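Local coordinates for amino acid ABC transporter, periplasmic amino acid-binding protein, putative (Streptococcus pneumoniae, PDB 4I62), which binds L-arginine in the cleft between its two lobes and probably delivers it to the membrane part of an amino acid ABC importer, at residues Val43-Asp48 and Asn62-Ser67; Ser107-Ser110 and Glu114-Lys117; Asn182-Leu187 and Val195-Pro200; Tyr227-Lys232 and Glu240-Thr245. All coordinates share one frame; numbering follows the deposited sequence. Where two conformers were deposited one is given.

Contact 1. Residues Val43-Asp48 and Asn62-Ser67; sequences VALNPD and NQIVGS. With ARG (arginine), chain B.
Pro47, which packs on Ile64, is also the centre of an inverse gamma turn, so a tight kink in the backbone presents an apolar ring to one partner and a polar edge to bound arginine. The turn follows directly on strand 40-45 of this type II periplasmic binding fold, where the first lobe reaches the ligand cleft. Ile64, on the hairpin strand 61-65, meets the ring with two arms: its CG2 lies 3.9 Å from Pro47 CB, while its CD1 is 4.0 Å from Pro47 CG. With CG1 beside the backbone N (chi1 -63°) and CG2 anti to it, both branches can spread across the ring. Leu45 CD1 adds a looser touch on Ile64 CG2 at 4.3 Å, and Leu85 and Pro87 of strand 82-87 with Ile69 of helix 67-79 enlarge this apolar patch. A branched side chain suits such a place because it fills several directions at once. Just beyond, Gly66 sits at the N-cap position of helix 67-79; its backbone (phi 140°) would press a CB against Val65 O. On the polar edge, Asn46 OD1 accepts from NH2 of the ligand at 2.9 Å and also from Gln156 NE2, while Asn46 ND2 donates to Met88 O, which fixes the orientation of the amide. Asn46 O is gripped twice, by Asp48 N at 2.9 Å across the turn and by ligand NH1, also at 2.9 Å.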
loop_
_atom_site.group_PDB
_atom_site.type_symbol
_atom_site.label_atom_id
_atom_site.label_comp_id
_atom_site.label_asym_id
_atom_site.label_seq_id
_atom_site.Cartn_x
_atom_site.Cartn_y
_atom_site.Cartn_z
ATOM N N VAL A 43 -10.408 -9.885 4.915
ATOM C CA VAL A 43 -9.683 -8.711 4.404
ATOM C C VAL A 43 -8.545 -9.156 3.490
ATOM O O VAL A 43 -7.622 -9.847 3.920
ATOM C CB VAL A 43 -9.123 -7.900 5.586
ATOM C CG1 VAL A 43 -8.255 -6.719 5.084
ATOM C CG2 VAL A 43 -10.264 -7.342 6.475
ATOM N N ALA A 44 -8.632 -8.723 2.249
ATOM C CA ALA A 44 -7.571 -8.978 1.255
ATOM C C ALA A 44 -6.465 -7.948 1.372
ATOM O O ALA A 44 -6.743 -6.743 1.496
ATOM C CB ALA A 44 -8.149 -8.969 -0.149
ATOM N N LEU A 45 -5.219 -8.403 1.278
ATOM C CA LEU A 45 -4.089 -7.495 1.365
ATOM C C LEU A 45 -2.821 -8.175 0.829
ATOM O O LEU A 45 -2.747 -9.405 0.749
ATOM C CB LEU A 45 -3.867 -6.970 2.782
ATOM C CG LEU A 45 -3.269 -7.928 3.808
ATOM C CD1 LEU A 45 -3.084 -7.200 5.115
ATOM C CD2 LEU A 45 -3.976 -9.259 4.029
ATOM N N ASN A 46 -1.824 -7.362 0.499
ATOM C CA ASN A 46 -0.522 -7.855 0.055
ATOM C C ASN A 46 0.538 -7.414 1.064
ATOM O O ASN A 46 0.917 -6.228 1.083
ATOM C CB ASN A 46 -0.219 -7.285 -1.321
ATOM C CG ASN A 46 1.207 -7.573 -1.736
ATOM O OD1 ASN A 46 2.002 -6.648 -2.008
ATOM N ND2 ASN A 46 1.570 -8.846 -1.710
ATOM N N PRO A 47 1.022 -8.344 1.916
ATOM C CA PRO A 47 1.858 -7.947 3.066
ATOM C C PRO A 47 3.367 -7.756 2.749
ATOM O O PRO A 47 4.239 -8.412 3.319
ATOM C CB PRO A 47 1.645 -9.095 4.050
ATOM C CG PRO A 47 1.475 -10.291 3.164
ATOM C CD PRO A 47 0.646 -9.770 2.002
ATOM N N ASP A 48 3.672 -6.814 1.867
ATOM C CA ASP A 48 5.014 -6.453 1.475
ATOM C C ASP A 48 5.032 -4.920 1.304
ATOM O O ASP A 48 5.399 -4.470 0.217
ATOM C CB ASP A 48 5.280 -7.137 0.138
ATOM C CG ASP A 48 6.730 -7.059 -0.297
ATOM O OD1 ASP A 48 7.565 -6.533 0.470
ATOM O OD2 ASP A 48 7.031 -7.542 -1.404
ATOM N N ASN A 62 7.172 -16.006 10.470
ATOM C CA ASN A 62 6.623 -14.797 9.874
ATOM C C ASN A 62 5.170 -14.578 10.259
ATOM O O ASN A 62 4.368 -15.517 10.241
ATOM C CB ASN A 62 6.718 -14.862 8.355
ATOM C CG ASN A 62 8.134 -14.735 7.866
ATOM O OD1 ASN A 62 8.860 -13.840 8.288
ATOM N ND2 ASN A 62 8.542 -15.620 6.956
ATOM N N GLN A 63 4.856 -13.338 10.627
ATOM C CA GLN A 63 3.503 -12.922 10.989
ATOM C C GLN A 63 3.157 -11.671 10.198
ATOM O O GLN A 63 4.016 -10.803 10.028
ATOM C CB GLN A 63 3.471 -12.561 12.475
ATOM C CG GLN A 63 3.600 -13.763 13.400
ATOM C CD GLN A 63 2.256 -14.366 13.729
ATOM O OE1 GLN A 63 1.607 -14.965 12.873
ATOM N NE2 GLN A 63 1.837 -14.230 14.978
ATOM N N ILE A 64 1.921 -11.561 9.720
ATOM C CA ILE A 64 1.469 -10.358 9.026
ATOM C C ILE A 64 1.045 -9.327 10.045
ATOM O O ILE A 64 0.149 -9.587 10.874
ATOM C CB ILE A 64 0.315 -10.672 8.079
ATOM C CG1 ILE A 64 0.763 -11.626 6.980
ATOM C CG2 ILE A 64 -0.223 -9.389 7.433
ATOM C CD1 ILE A 64 -0.372 -12.177 6.126
ATOM N N VAL A 65 1.666 -8.150 9.979
ATOM C CA VAL A 65 1.436 -7.077 10.929
ATOM C C VAL A 65 1.413 -5.748 10.179
ATOM O O VAL A 65 1.777 -5.685 9.007
ATOM C CB VAL A 65 2.556 -7.036 12.005
ATOM C CG1 VAL A 65 2.602 -8.326 12.807
ATOM C CG2 VAL A 65 3.892 -6.769 11.375
ATOM N N GLY A 66 0.996 -4.692 10.865
ATOM C CA GLY A 66 1.098 -3.338 10.342
ATOM C C GLY A 66 -0.119 -2.481 10.663
ATOM O O GLY A 66 -1.127 -2.967 11.223
ATOM N N SER A 67 -0.059 -1.200 10.294
ATOM C CA SER A 67 -1.144 -0.309 10.669
ATOM C C SER A 67 -2.470 -0.674 10.014
ATOM O O SER A 67 -3.527 -0.442 10.610
ATOM C CB SER A 67 -0.776 1.136 10.362
ATOM O OG SER A 67 -0.498 1.329 8.991
HETATM N N ARG B . -1.210 2.791 -3.288
HETATM C CA ARG B . -0.909 1.967 -4.488
HETATM C C ARG B . -2.187 1.511 -5.187
HETATM O O ARG B . -3.265 1.523 -4.557
HETATM C CB ARG B . 0.014 0.814 -4.143
HETATM C CG ARG B . -0.522 -0.080 -3.021
HETATM C CD ARG B . 0.266 -1.367 -2.896
HETATM N NE ARG B . -0.068 -2.032 -1.650
HETATM C CZ ARG B . 0.419 -3.190 -1.254
HETATM N NH1 ARG B . 0.029 -3.710 -0.094
HETATM N NH2 ARG B . 1.293 -3.841 -2.019
HETATM O OXT ARG B . -2.070 1.087 -6.384
#

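Contact 2. Residues Ser107-Ser110 and Glu114-Lys117; sequences SGVS and ERSK. With ARG (arginine), chain B.
Arg115 reaches back from helix 113-116 to Ser110, its chain extended from CG to NE, and the dense part of the contact gathers round its guanidinium. NH1 serves two acceptors: Ser110 O at 2.8 Å, with a bent N-H...O angle of 148°, and the ligand O at 2.8 Å along a nearly straight line of 174°. Arg115 NH1 lies in the carbonyl plane of Ser110, on a lone pair. NH2 takes the other carboxylate oxygen, OXT of the ligand, at 3.0 Å, so that two nitrogens hold the two oxygens, as is usual for amino acid-binding proteins of this family. Ser110 N completes the grip on the ligand O at 2.8 Å. The ligand amino N is met by Gly108 O at 2.8 Å and by Ser110 OG, whose hydroxyl also bonds to Asp225 OD1; farther along, Ser107 O accepts from ligand NE at 2.9 Å. Gly108 and the two serines are small, which probably lets the backbone approach the ligand. Val109 CG1 makes a glancing contact, 3.7 Å from Arg115 NH1 and oblique to the guanidinium, and the loose solvent side is at exposed Glu114 and Lys117, as suits charged residues. Phe90 and Leu94 of helix 90-98, Phe121 of strand 119-121 and Ile160 of helix 160-168 pack against Arg115, while the backbone of Val109 bonds to Ala228 of strand 226-232.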
loop_
_atom_site.group_PDB
_atom_site.type_symbol
_atom_site.label_atom_id
_atom_site.label_comp_id
_atom_site.label_asym_id
_atom_site.label_seq_id
_atom_site.Cartn_x
_atom_site.Cartn_y
_atom_site.Cartn_z
ATOM N N SER A 107 -5.156 -2.392 2.183
ATOM C CA SER A 107 -3.880 -2.813 1.638
ATOM C C SER A 107 -3.141 -1.620 1.037
ATOM O O SER A 107 -2.512 -1.744 -0.038
ATOM C CB SER A 107 -4.080 -3.920 0.593
ATOM O OG SER A 107 -2.869 -4.609 0.254
ATOM N N GLY A 108 -3.239 -0.466 1.690
ATOM C CA GLY A 108 -2.626 0.740 1.146
ATOM C C GLY A 108 -3.205 1.110 -0.213
ATOM O O GLY A 108 -2.478 1.584 -1.084
ATOM N N VAL A 109 -4.510 0.930 -0.377
ATOM C CA VAL A 109 -5.170 1.111 -1.674
ATOM C C VAL A 109 -5.509 2.575 -1.951
ATOM O O VAL A 109 -6.278 3.196 -1.176
ATOM C CB VAL A 109 -6.467 0.273 -1.771
ATOM C CG1 VAL A 109 -7.154 0.476 -3.106
ATOM C CG2 VAL A 109 -6.195 -1.184 -1.530
ATOM N N SER A 110 -4.958 3.137 -3.017
ATOM C CA SER A 110 -5.281 4.477 -3.418
ATOM C C SER A 110 -6.638 4.554 -4.096
ATOM O O SER A 110 -7.000 3.744 -4.966
ATOM C CB SER A 110 -4.248 4.934 -4.451
ATOM O OG SER A 110 -2.918 4.924 -3.925
ATOM N N GLU A 114 -11.105 5.457 -11.867
ATOM C CA GLU A 114 -11.421 4.167 -12.439
ATOM C C GLU A 114 -11.863 3.190 -11.359
ATOM O O GLU A 114 -12.860 2.471 -11.510
ATOM C CB GLU A 114 -10.236 3.624 -13.229
ATOM C CG GLU A 114 -10.116 4.244 -14.604
ATOM C CD GLU A 114 -11.385 4.070 -15.424
ATOM O OE1 GLU A 114 -11.755 2.910 -15.722
ATOM O OE2 GLU A 114 -12.017 5.095 -15.764
ATOM N N ARG A 115 -11.125 3.151 -10.252
ATOM C CA ARG A 115 -11.511 2.244 -9.190
ATOM C C ARG A 115 -12.866 2.603 -8.557
ATOM O O ARG A 115 -13.625 1.703 -8.197
ATOM C CB ARG A 115 -10.410 2.182 -8.134
ATOM C CG ARG A 115 -9.136 1.435 -8.600
ATOM C CD ARG A 115 -7.990 1.641 -7.603
ATOM N NE ARG A 115 -6.760 0.958 -8.022
ATOM C CZ ARG A 115 -5.646 0.953 -7.321
ATOM N NH1 ARG A 115 -5.567 1.652 -6.188
ATOM N NH2 ARG A 115 -4.584 0.258 -7.769
ATOM N N SER A 116 -13.152 3.899 -8.435
ATOM C CA SER A 116 -14.392 4.365 -7.792
ATOM C C SER A 116 -15.629 3.989 -8.575
ATOM O O SER A 116 -16.725 3.988 -8.028
ATOM C CB SER A 116 -14.368 5.872 -7.580
ATOM O OG SER A 116 -13.485 6.207 -6.534
ATOM N N LYS A 117 -15.462 3.657 -9.847
ATOM C CA LYS A 117 -16.591 3.232 -10.680
ATOM C C LYS A 117 -17.017 1.800 -10.357
ATOM O O LYS A 117 -18.147 1.400 -10.652
ATOM C CB LYS A 117 -16.212 3.303 -12.153
ATOM C CG LYS A 117 -16.074 4.713 -12.690
ATOM C CD LYS A 117 -17.430 5.324 -12.977
ATOM C CE LYS A 117 -18.167 4.541 -14.064
ATOM N NZ LYS A 117 -19.423 5.221 -14.523
HETATM N N ARG B . -1.210 2.791 -3.288
HETATM C CA ARG B . -0.909 1.967 -4.488
HETATM C C ARG B . -2.187 1.511 -5.187
HETATM O O ARG B . -3.265 1.523 -4.557
HETATM C CB ARG B . 0.014 0.814 -4.143
HETATM C CG ARG B . -0.522 -0.080 -3.021
HETATM C CD ARG B . 0.266 -1.367 -2.896
HETATM N NE ARG B . -0.068 -2.032 -1.650
HETATM C CZ ARG B . 0.419 -3.190 -1.254
HETATM N NH1 ARG B . 0.029 -3.710 -0.094
HETATM N NH2 ARG B . 1.293 -3.841 -2.019
HETATM O OXT ARG B . -2.070 1.087 -6.384
#

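Contact 3. Residues Asn182-Leu187 and Val195-Pro200; sequences NLITDL and VIFEEP. With ARG (arginine), chain B.
Val195 meets Leu183 and Leu187, two residues one helical turn apart, with its methyl branches. Leu183 CB lies 4.1 Å from both Val195 CG1 and CG2, and Leu187 CB reaches Val195 CG2 at 4.2 Å. Two residues on along the strand, Phe197 offers its ring to the same helix: Ile184 CD1 comes to the ring edge, 4.0 Å from CE2, and Leu183 CD1 approaches CZ obliquely at 4.2 Å. Val195 CG1 also rests 3.5 Å above one face of that ring, offset toward the rim, so valine and phenylalanine form one continuous apolar surface for the helix. Behind this shell stand Leu177 of strand 173-177, touching Leu183, and Phe205 of helix 199-208, whose ring meets that of Phe197. The helix and strand segments run at 137° to each other, their axes 9.9 Å apart, as parts of a beta-alpha-beta crossover in which helix 180-188 joins strands 173-177 and 194-198, both parallel to strand 152-156 between them. At the end of the strand Glu198 is the N-cap of helix 199-208, and its chain, bent at chi2 (146°), carries the carboxylate to the ligand. OE1 accepts from the ligand amino N at 2.9 Å and OE2 does so weakly at 3.0 Å. Tyr227 OH holds OE1 by a further hydrogen bond, and Asp225 OD2 lies close to OE2; two acids so near would probably favour a cationic group. The chemistry is thus divided: buried apolar side chains, with no hydrogen bond between helix and strand, beside an acidic site for the ligand amino group.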
loop_
_atom_site.group_PDB
_atom_site.type_symbol
_atom_site.label_atom_id
_atom_site.label_comp_id
_atom_site.label_asym_id
_atom_site.label_seq_id
_atom_site.Cartn_x
_atom_site.Cartn_y
_atom_site.Cartn_z
ATOM N N ASN A 182 10.901 -8.041 -4.899
ATOM C CA ASN A 182 11.636 -8.303 -6.116
ATOM C C ASN A 182 12.044 -7.013 -6.826
ATOM O O ASN A 182 13.093 -6.978 -7.467
ATOM C CB ASN A 182 10.868 -9.274 -7.009
ATOM C CG ASN A 182 10.839 -10.699 -6.436
ATOM O OD1 ASN A 182 11.704 -11.069 -5.634
ATOM N ND2 ASN A 182 9.884 -11.507 -6.871
ATOM N N LEU A 183 11.261 -5.954 -6.676
ATOM C CA LEU A 183 11.677 -4.631 -7.179
ATOM C C LEU A 183 12.917 -4.174 -6.433
ATOM O O LEU A 183 13.860 -3.618 -7.037
ATOM C CB LEU A 183 10.549 -3.603 -6.998
ATOM C CG LEU A 183 9.375 -3.817 -7.960
ATOM C CD1 LEU A 183 8.112 -3.041 -7.515
ATOM C CD2 LEU A 183 9.743 -3.433 -9.383
ATOM N N ILE A 184 12.933 -4.359 -5.109
ATOM C CA ILE A 184 14.109 -3.967 -4.329
ATOM C C ILE A 184 15.338 -4.776 -4.746
ATOM O O ILE A 184 16.416 -4.214 -4.918
ATOM C CB ILE A 184 13.807 -4.079 -2.818
ATOM C CG1 ILE A 184 12.747 -3.042 -2.395
ATOM C CG2 ILE A 184 15.070 -3.972 -1.954
ATOM C CD1 ILE A 184 13.227 -1.614 -2.474
ATOM N N THR A 185 15.173 -6.078 -4.951
ATOM C CA THR A 185 16.285 -6.896 -5.435
ATOM C C THR A 185 16.784 -6.428 -6.811
ATOM O O THR A 185 18.003 -6.338 -7.031
ATOM C CB THR A 185 15.856 -8.367 -5.487
ATOM O OG1 THR A 185 15.503 -8.783 -4.163
ATOM C CG2 THR A 185 16.965 -9.247 -6.016
ATOM N N ASP A 186 15.884 -6.077 -7.717
ATOM C CA ASP A 186 16.291 -5.606 -9.033
ATOM C C ASP A 186 17.004 -4.254 -8.946
ATOM O O ASP A 186 17.944 -3.992 -9.710
ATOM C CB ASP A 186 15.085 -5.433 -9.952
ATOM C CG ASP A 186 14.672 -6.685 -10.660
ATOM O OD1 ASP A 186 15.225 -7.763 -10.376
ATOM O OD2 ASP A 186 13.763 -6.568 -11.514
ATOM N N LEU A 187 16.590 -3.394 -8.021
ATOM C CA LEU A 187 17.252 -2.115 -7.839
ATOM C C LEU A 187 18.662 -2.320 -7.277
ATOM O O LEU A 187 19.645 -1.728 -7.765
ATOM C CB LEU A 187 16.426 -1.237 -6.913
ATOM C CG LEU A 187 17.026 0.136 -6.584
ATOM C CD1 LEU A 187 17.204 0.995 -7.838
ATOM C CD2 LEU A 187 16.137 0.859 -5.583
ATOM N N VAL A 195 12.920 2.802 -8.504
ATOM C CA VAL A 195 11.590 2.242 -8.285
ATOM C C VAL A 195 10.701 3.331 -7.714
ATOM O O VAL A 195 11.116 4.093 -6.825
ATOM C CB VAL A 195 11.640 1.025 -7.323
ATOM C CG1 VAL A 195 10.239 0.500 -7.026
ATOM C CG2 VAL A 195 12.517 -0.064 -7.906
ATOM N N ILE A 196 9.465 3.428 -8.210
ATOM C CA ILE A 196 8.503 4.399 -7.710
ATOM C C ILE A 196 7.724 3.815 -6.546
ATOM O O ILE A 196 7.044 2.780 -6.712
ATOM C CB ILE A 196 7.501 4.851 -8.809
ATOM C CG1 ILE A 196 8.205 5.242 -10.107
ATOM C CG2 ILE A 196 6.600 5.955 -8.291
ATOM C CD1 ILE A 196 7.253 5.584 -11.232
ATOM N N PHE A 197 7.769 4.455 -5.378
ATOM C CA PHE A 197 6.966 4.051 -4.235
ATOM C C PHE A 197 6.452 5.294 -3.518
ATOM O O PHE A 197 7.119 6.331 -3.467
ATOM C CB PHE A 197 7.782 3.274 -3.170
ATOM C CG PHE A 197 8.101 1.839 -3.483
ATOM C CD1 PHE A 197 7.166 0.947 -3.938
ATOM C CD2 PHE A 197 9.394 1.373 -3.297
ATOM C CE1 PHE A 197 7.514 -0.403 -4.218
ATOM C CE2 PHE A 197 9.726 0.044 -3.526
ATOM C CZ PHE A 197 8.792 -0.842 -3.973
ATOM N N GLU A 198 5.284 5.151 -2.893
ATOM C CA GLU A 198 4.792 6.193 -1.993
ATOM C C GLU A 198 5.772 6.396 -0.828
ATOM O O GLU A 198 6.397 5.438 -0.346
ATOM C CB GLU A 198 3.380 5.838 -1.528
ATOM C CG GLU A 198 2.384 6.062 -2.692
ATOM C CD GLU A 198 1.189 5.106 -2.775
ATOM O OE1 GLU A 198 1.257 3.960 -2.264
ATOM O OE2 GLU A 198 0.205 5.479 -3.444
ATOM N N GLU A 199 5.881 7.636 -0.380
ATOM C CA GLU A 199 6.928 8.072 0.524
ATOM C C GLU A 199 7.153 7.176 1.762
ATOM O O GLU A 199 8.298 6.811 2.034
ATOM C CB GLU A 199 6.705 9.535 0.927
ATOM C CG GLU A 199 7.829 10.074 1.803
ATOM C CD GLU A 199 7.762 11.583 2.018
ATOM O OE1 GLU A 199 6.695 12.196 1.783
ATOM O OE2 GLU A 199 8.761 12.172 2.512
ATOM N N PRO A 200 6.107 6.839 2.526
ATOM C CA PRO A 200 6.374 6.071 3.764
ATOM C C PRO A 200 6.933 4.684 3.465
ATOM O O PRO A 200 7.750 4.155 4.205
ATOM C CB PRO A 200 4.980 5.964 4.425
ATOM C CG PRO A 200 4.008 6.206 3.320
ATOM C CD PRO A 200 4.682 7.204 2.409
HETATM N N ARG B . -1.210 2.791 -3.288
HETATM C CA ARG B . -0.909 1.967 -4.488
HETATM C C ARG B . -2.187 1.511 -5.187
HETATM O O ARG B . -3.265 1.523 -4.557
HETATM C CB ARG B . 0.014 0.814 -4.143
HETATM C CG ARG B . -0.522 -0.080 -3.021
HETATM C CD ARG B . 0.266 -1.367 -2.896
HETATM N NE ARG B . -0.068 -2.032 -1.650
HETATM C CZ ARG B . 0.419 -3.190 -1.254
HETATM N NH1 ARG B . 0.029 -3.710 -0.094
HETATM N NH2 ARG B . 1.293 -3.841 -2.019
HETATM O OXT ARG B . -2.070 1.087 -6.384
#

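Contact 4. Residues Tyr227-Lys232 and Glu240-Thr245; sequences YAVAMK and EAVDKT
Val229 and Val242 face each other with CA atoms 7.9 Å apart where strand 226-232 passes helix 236-251. This is strand-to-helix packing in the first lobe of the type II periplasmic binding fold, on the stretch by which the chain has crossed back from the second lobe. Val229 CG2 meets Val242 CG1 at 4.0 Å, and Val229 CB lies equally near that methyl. Val242 CG1 stands anti to its backbone N (chi1 174°), which leaves CG2 beside that N for a second, looser neighbour, Met231 CE, at 4.4 Å. Valine's two branches allow one residue to serve both partners, and the long, flexible methionine lets its CE reach Val242 CG2. Leu104 of strand 104-105 touches all three side chains and completes the apolar cluster. The next residue, Asp243, leaves it for polar company, with OD1 bonded to Thr123 N and OD2 in a salt bridge with Lys239. Farther along the helix, Thr245 packs on Ala74 and Ile75 of helix 67-79 yet keeps its hydroxyl satisfied in this buried place: Thr245 OG1 donates to Ala241 O at 2.9 Å, on the opposite face of the carbonyl plane from Thr245 N, which bonds to the same oxygen at 3.2 Å.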
loop_
_atom_site.group_PDB
_atom_site.type_symbol
_atom_site.label_atom_id
_atom_site.label_comp_id
_atom_site.label_asym_id
_atom_site.label_seq_id
_atom_site.Cartn_x
_atom_site.Cartn_y
_atom_site.Cartn_z
ATOM N N TYR A 227 -5.290 6.961 0.531
ATOM C CA TYR A 227 -5.616 5.578 0.782
ATOM C C TYR A 227 -7.019 5.462 1.403
ATOM O O TYR A 227 -7.422 6.296 2.212
ATOM C CB TYR A 227 -4.647 4.934 1.774
ATOM C CG TYR A 227 -3.228 4.755 1.356
ATOM C CD1 TYR A 227 -2.786 5.049 0.077
ATOM C CD2 TYR A 227 -2.312 4.275 2.296
ATOM C CE1 TYR A 227 -1.423 4.856 -0.268
ATOM C CE2 TYR A 227 -0.984 4.090 1.972
ATOM C CZ TYR A 227 -0.547 4.386 0.700
ATOM O OH TYR A 227 0.794 4.159 0.418
ATOM N N ALA A 228 -7.720 4.397 1.008
ATOM C CA ALA A 228 -9.052 4.127 1.513
ATOM C C ALA A 228 -9.288 2.622 1.510
ATOM O O ALA A 228 -8.549 1.848 0.861
ATOM C CB ALA A 228 -10.082 4.861 0.680
ATOM N N VAL A 229 -10.306 2.191 2.244
ATOM C CA VAL A 229 -10.727 0.801 2.241
ATOM C C VAL A 229 -11.687 0.575 1.084
ATOM O O VAL A 229 -12.638 1.338 0.915
ATOM C CB VAL A 229 -11.420 0.482 3.563
ATOM C CG1 VAL A 229 -12.018 -0.932 3.550
ATOM C CG2 VAL A 229 -10.481 0.723 4.743
ATOM N N ALA A 230 -11.420 -0.459 0.278
ATOM C CA ALA A 230 -12.320 -0.757 -0.856
ATOM C C ALA A 230 -13.273 -1.858 -0.493
ATOM O O ALA A 230 -12.928 -2.819 0.225
ATOM C CB ALA A 230 -11.512 -1.178 -2.088
ATOM N N MET A 231 -14.478 -1.739 -1.012
ATOM C CA MET A 231 -15.510 -2.739 -0.796
ATOM C C MET A 231 -16.411 -2.787 -2.035
ATOM O O MET A 231 -16.291 -1.956 -2.936
ATOM C CB MET A 231 -16.300 -2.432 0.480
ATOM C CG MET A 231 -17.104 -1.180 0.404
ATOM S SD MET A 231 -17.503 -0.501 2.037
ATOM C CE MET A 231 -15.969 0.362 2.412
ATOM N N LYS A 232 -17.271 -3.791 -2.089
ATOM C CA LYS A 232 -18.175 -3.898 -3.221
ATOM C C LYS A 232 -19.103 -2.701 -3.296
ATOM O O LYS A 232 -19.483 -2.102 -2.278
ATOM C CB LYS A 232 -18.955 -5.206 -3.200
ATOM C CG LYS A 232 -18.220 -6.348 -3.901
ATOM C CD LYS A 232 -19.004 -7.652 -3.792
ATOM C CE LYS A 232 -20.336 -7.554 -4.518
ATOM N NZ LYS A 232 -20.132 -7.296 -5.982
ATOM N N GLU A 240 -20.553 2.495 6.379
ATOM C CA GLU A 240 -20.782 3.216 7.647
ATOM C C GLU A 240 -19.890 2.689 8.776
ATOM O O GLU A 240 -19.296 3.476 9.553
ATOM C CB GLU A 240 -22.255 3.151 8.064
ATOM C CG GLU A 240 -22.442 3.669 9.506
ATOM C CD GLU A 240 -23.870 3.611 9.983
ATOM O OE1 GLU A 240 -24.713 2.994 9.290
ATOM O OE2 GLU A 240 -24.156 4.195 11.049
ATOM N N ALA A 241 -19.871 1.375 8.934
ATOM C CA ALA A 241 -19.059 0.796 9.976
ATOM C C ALA A 241 -17.583 1.115 9.805
ATOM O O ALA A 241 -16.899 1.437 10.797
ATOM C CB ALA A 241 -19.288 -0.708 10.060
ATOM N N VAL A 242 -17.102 1.007 8.576
ATOM C CA VAL A 242 -15.721 1.322 8.306
ATOM C C VAL A 242 -15.443 2.794 8.588
ATOM O O VAL A 242 -14.426 3.140 9.226
ATOM C CB VAL A 242 -15.371 0.926 6.852
ATOM C CG1 VAL A 242 -13.988 1.390 6.525
ATOM C CG2 VAL A 242 -15.459 -0.577 6.656
ATOM N N ASP A 243 -16.315 3.670 8.112
ATOM C CA ASP A 243 -16.091 5.116 8.294
ATOM C C ASP A 243 -16.213 5.552 9.752
ATOM O O ASP A 243 -15.484 6.446 10.169
ATOM C CB ASP A 243 -17.039 5.908 7.389
ATOM C CG ASP A 243 -16.576 5.889 5.937
ATOM O OD1 ASP A 243 -15.483 5.333 5.651
ATOM O OD2 ASP A 243 -17.247 6.437 5.073
ATOM N N LYS A 244 -17.122 4.944 10.521
ATOM C CA LYS A 244 -17.191 5.222 11.952
ATOM C C LYS A 244 -15.849 4.898 12.612
ATOM O O LYS A 244 -15.377 5.621 13.480
ATOM C CB LYS A 244 -18.308 4.385 12.586
ATOM C CG LYS A 244 -18.380 4.476 14.096
ATOM C CD LYS A 244 -19.438 3.521 14.631
ATOM C CE LYS A 244 -19.716 3.737 16.109
ATOM N NZ LYS A 244 -18.480 3.736 16.931
ATOM N N THR A 245 -15.257 3.778 12.203
ATOM C CA THR A 245 -13.984 3.334 12.764
ATOM C C THR A 245 -12.833 4.266 12.382
ATOM O O THR A 245 -12.042 4.668 13.242
ATOM C CB THR A 245 -13.687 1.871 12.348
ATOM O OG1 THR A 245 -14.772 1.033 12.708
ATOM C CG2 THR A 245 -12.420 1.353 13.002
#

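In the fold
Contacts 3 and 4 are buried apolar meetings of a helix with a strand, placed on opposite sides of the chain's centre, yet both reach the same mixed sheet. Contact 2 is also buried, but its bonding is polar and much of it is spent on the ligand; contact 1 is only partly buried and purely apolar between its segments. Contacts 1, 2 and 3 all hold the arginine: contact 1 at the guanidinium, contact 3 at the amino group, and contact 2 along its length. Direct bonds tie the four contacts together: contact 1 to contact 2 through Asn46 N and Ser107 OG, and contact 4 to both contact 2 and contact 3, the latter beside the ligand.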